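Metallo-carboxypeptidase (Pseudomonas aeruginosa, PDB 4A39) is a zinc-dependent metallocarboxypeptidase of the M14 family, which probably removes C-terminal residues from peptide or protein substrates. Local coordinates at residues A235-N240 and A248-E253. Residues are numbered along the deposited sequence; the frame is centred on the assembly and turned at random.
Sequences AGQDLN and AERSPE. With GEM ((2-guanidinoethylmercapto)succinic acid), chain D.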
loop_
_atom_site.group_PDB
_atom_site.type_symbol
_atom_site.label_atom_id
_atom_site.label_comp_id
_atom_site.label_asym_id
_atom_site.label_seq_id
_atom_site.Cartn_x
_atom_site.Cartn_y
_atom_site.Cartn_z
ATOM N N ALA A 235 1.995 -18.662 1.721
ATOM C CA ALA A 235 1.426 -19.747 2.519
ATOM C C ALA A 235 -0.067 -19.575 2.789
ATOM O O ALA A 235 -0.687 -20.422 3.436
ATOM C CB ALA A 235 2.186 -19.880 3.847
ATOM N N GLY A 236 -0.644 -18.485 2.293
ATOM C CA GLY A 236 -2.062 -18.241 2.498
ATOM C C GLY A 236 -2.417 -17.525 3.790
ATOM O O GLY A 236 -3.578 -17.522 4.202
ATOM N N GLN A 237 -1.421 -16.912 4.426
ATOM C CA GLN A 237 -1.630 -16.191 5.678
ATOM C C GLN A 237 -1.816 -14.689 5.469
ATOM O O GLN A 237 -1.101 -14.079 4.677
ATOM C CB GLN A 237 -0.429 -16.427 6.608
ATOM C CG GLN A 237 -0.442 -15.629 7.910
ATOM C CD GLN A 237 -1.613 -15.985 8.800
ATOM O OE1 GLN A 237 -1.909 -17.163 9.007
ATOM N NE2 GLN A 237 -2.282 -14.971 9.341
ATOM N N ASP A 238 -2.801 -14.109 6.155
ATOM C CA ASP A 238 -3.038 -12.665 6.096
ATOM C C ASP A 238 -1.989 -12.127 7.067
ATOM O O ASP A 238 -2.128 -12.285 8.280
ATOM C CB ASP A 238 -4.440 -12.323 6.619
ATOM C CG ASP A 238 -4.750 -10.827 6.554
ATOM O OD1 ASP A 238 -3.807 -10.009 6.597
ATOM O OD2 ASP A 238 -5.945 -10.469 6.477
ATOM N N LEU A 239 -0.939 -11.503 6.541
ATOM C CA LEU A 239 0.129 -10.998 7.393
ATOM C C LEU A 239 -0.334 -10.013 8.457
ATOM O O LEU A 239 0.243 -9.958 9.546
ATOM C CB LEU A 239 1.242 -10.371 6.543
ATOM C CG LEU A 239 2.039 -11.341 5.663
ATOM C CD1 LEU A 239 3.177 -10.586 4.988
ATOM C CD2 LEU A 239 2.600 -12.476 6.508
ATOM N N ASN A 240 -1.381 -9.242 8.174
ATOM C CA ASN A 240 -1.816 -8.300 9.187
ATOM C C ASN A 240 -2.760 -8.888 10.228
ATOM O O ASN A 240 -3.512 -8.162 10.882
ATOM C CB ASN A 240 -2.419 -7.043 8.566
ATOM C CG ASN A 240 -2.258 -5.844 9.474
ATOM O OD1 ASN A 240 -1.233 -5.709 10.148
ATOM N ND2 ASN A 240 -3.250 -4.972 9.500
ATOM N N ALA A 248 7.978 -18.272 11.947
ATOM C CA ALA A 248 9.127 -18.216 11.060
ATOM C C ALA A 248 8.836 -19.078 9.831
ATOM O O ALA A 248 9.445 -18.894 8.774
ATOM C CB ALA A 248 10.369 -18.733 11.782
ATOM N N GLU A 249 7.887 -19.996 9.985
ATOM C CA GLU A 249 7.509 -20.906 8.909
ATOM C C GLU A 249 6.365 -20.395 8.040
ATOM O O GLU A 249 6.453 -20.415 6.812
ATOM C CB GLU A 249 7.123 -22.267 9.505
ATOM C CG GLU A 249 6.702 -23.304 8.473
ATOM C CD GLU A 249 6.407 -24.663 9.097
ATOM O OE1 GLU A 249 6.434 -24.771 10.339
ATOM O OE2 GLU A 249 6.141 -25.627 8.342
ATOM N N ARG A 250 5.293 -19.921 8.672
ATOM C CA ARG A 250 4.106 -19.438 7.965
ATOM C C ARG A 250 4.080 -17.935 7.671
ATOM O O ARG A 250 3.547 -17.515 6.642
ATOM C CB ARG A 250 2.856 -19.836 8.749
ATOM C CG ARG A 250 1.548 -19.519 8.046
ATOM C CD ARG A 250 0.356 -19.908 8.908
ATOM N NE ARG A 250 -0.914 -19.626 8.240
ATOM C CZ ARG A 250 -1.352 -20.262 7.156
ATOM N NH1 ARG A 250 -0.627 -21.228 6.606
ATOM N NH2 ARG A 250 -2.516 -19.925 6.611
ATOM N N SER A 251 4.648 -17.132 8.566
ATOM C CA SER A 251 4.665 -15.683 8.363
ATOM C C SER A 251 6.050 -15.101 8.620
ATOM O O SER A 251 6.205 -14.159 9.398
ATOM C CB SER A 251 3.632 -15.014 9.276
ATOM O OG SER A 251 3.692 -15.517 10.604
ATOM N N PRO A 252 7.075 -15.641 7.937
ATOM C CA PRO A 252 8.455 -15.173 8.103
ATOM C C PRO A 252 8.642 -13.675 7.904
ATOM O O PRO A 252 9.527 -13.064 8.507
ATOM C CB PRO A 252 9.226 -16.002 7.075
ATOM C CG PRO A 252 8.197 -16.245 6.000
ATOM C CD PRO A 252 6.975 -16.581 6.805
ATOM N N GLU A 253 7.809 -13.089 7.050
ATOM C CA GLU A 253 7.887 -11.661 6.776
ATOM C C GLU A 253 7.634 -10.854 8.051
ATOM O O GLU A 253 8.335 -9.883 8.335
ATOM C CB GLU A 253 6.864 -11.283 5.702
ATOM C CG GLU A 253 7.088 -11.984 4.364
ATOM C CD GLU A 253 6.353 -13.315 4.224
ATOM O OE1 GLU A 253 5.759 -13.811 5.210
ATOM O OE2 GLU A 253 6.372 -13.871 3.107
HETATM C C8 GEM D . -6.870 -3.250 7.772
HETATM S S7 GEM D . -5.301 -2.411 8.201
HETATM C C6 GEM D . -5.793 -1.548 9.738
HETATM C C5 GEM D . -7.274 -1.163 9.808
HETATM N N3 GEM D . -8.108 -2.359 9.990
HETATM C C1 GEM D . -8.801 -2.509 11.117
HETATM N N4 GEM D . -8.718 -1.582 12.068
HETATM N N2 GEM D . -9.565 -3.581 11.304
HETATM C C9 GEM D . -6.692 -4.768 7.690
HETATM O O14 GEM D . -5.580 -5.241 8.017
HETATM O O15 GEM D . -7.677 -5.426 7.298
HETATM C C10 GEM D . -7.444 -2.701 6.464
HETATM C C11 GEM D . -6.501 -2.940 5.282
HETATM O O12 GEM D . -6.205 -1.953 4.572
HETATM O O13 GEM D . -6.109 -4.112 5.102
#
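Arg-250 and Gln-237 cross at about a right angle, and their crossing carries the polar half of this contact. The arginine runs straight from CG to NE, with CG anti to the backbone N, so the guanidinium is carried out to the 235-237 loop. Gln-237 also starts anti but bends at chi2, which brings OE1 to Arg-250 NE at 2.8 Å (N-H...O 154°). That hydrogen bond uses a lone pair in the carbonyl plane and lies close to the guanidinium plane, although the amide and guanidinium planes stand 79° apart. Over one guanidinium face sits Gln-237 CB, 3.6 Å from Arg-250 NE. The carbonyls of Ala-235 and Gly-236 approach obliquely, the former with its O 3.3 Å from Arg-250 NH1. At its other end the amide is fixed by Gln-237 NE2 giving a 2.9 Å bond to Asp-238 O, entering above the carbonyl plane, so both amide polar atoms are engaged.

Deeper in, Leu-239 crosses Glu-253 at about a right angle; its CD1 packs on Glu-253 CB at 3.8 Å, while CD2 lies 3.7 Å from Glu-253 OE1 and 3.9 Å from Ser-251 CB. The buried carboxylate of Glu-253 accepts from Asn-233 ND2 through OE1, and Ser-251 OG accepts from Ser-247 N.

The loop packed against the start of helix 252-264 leads directly into the active site. Asp-238 OD1 closes an Asx turn onto Asn-240 N and also bonds the zinc ligand His-180, making it a second-shell residue; its OD2 pairs with Arg-231. Asn-240 ND2 gives GEM O14 a nearly straight hydrogen bond (2.8 Å, N-H...O 174°). The carbonyls near the guanidinium probably help to offset its charge, and Asp-238 probably polarises the zinc-bound imidazole.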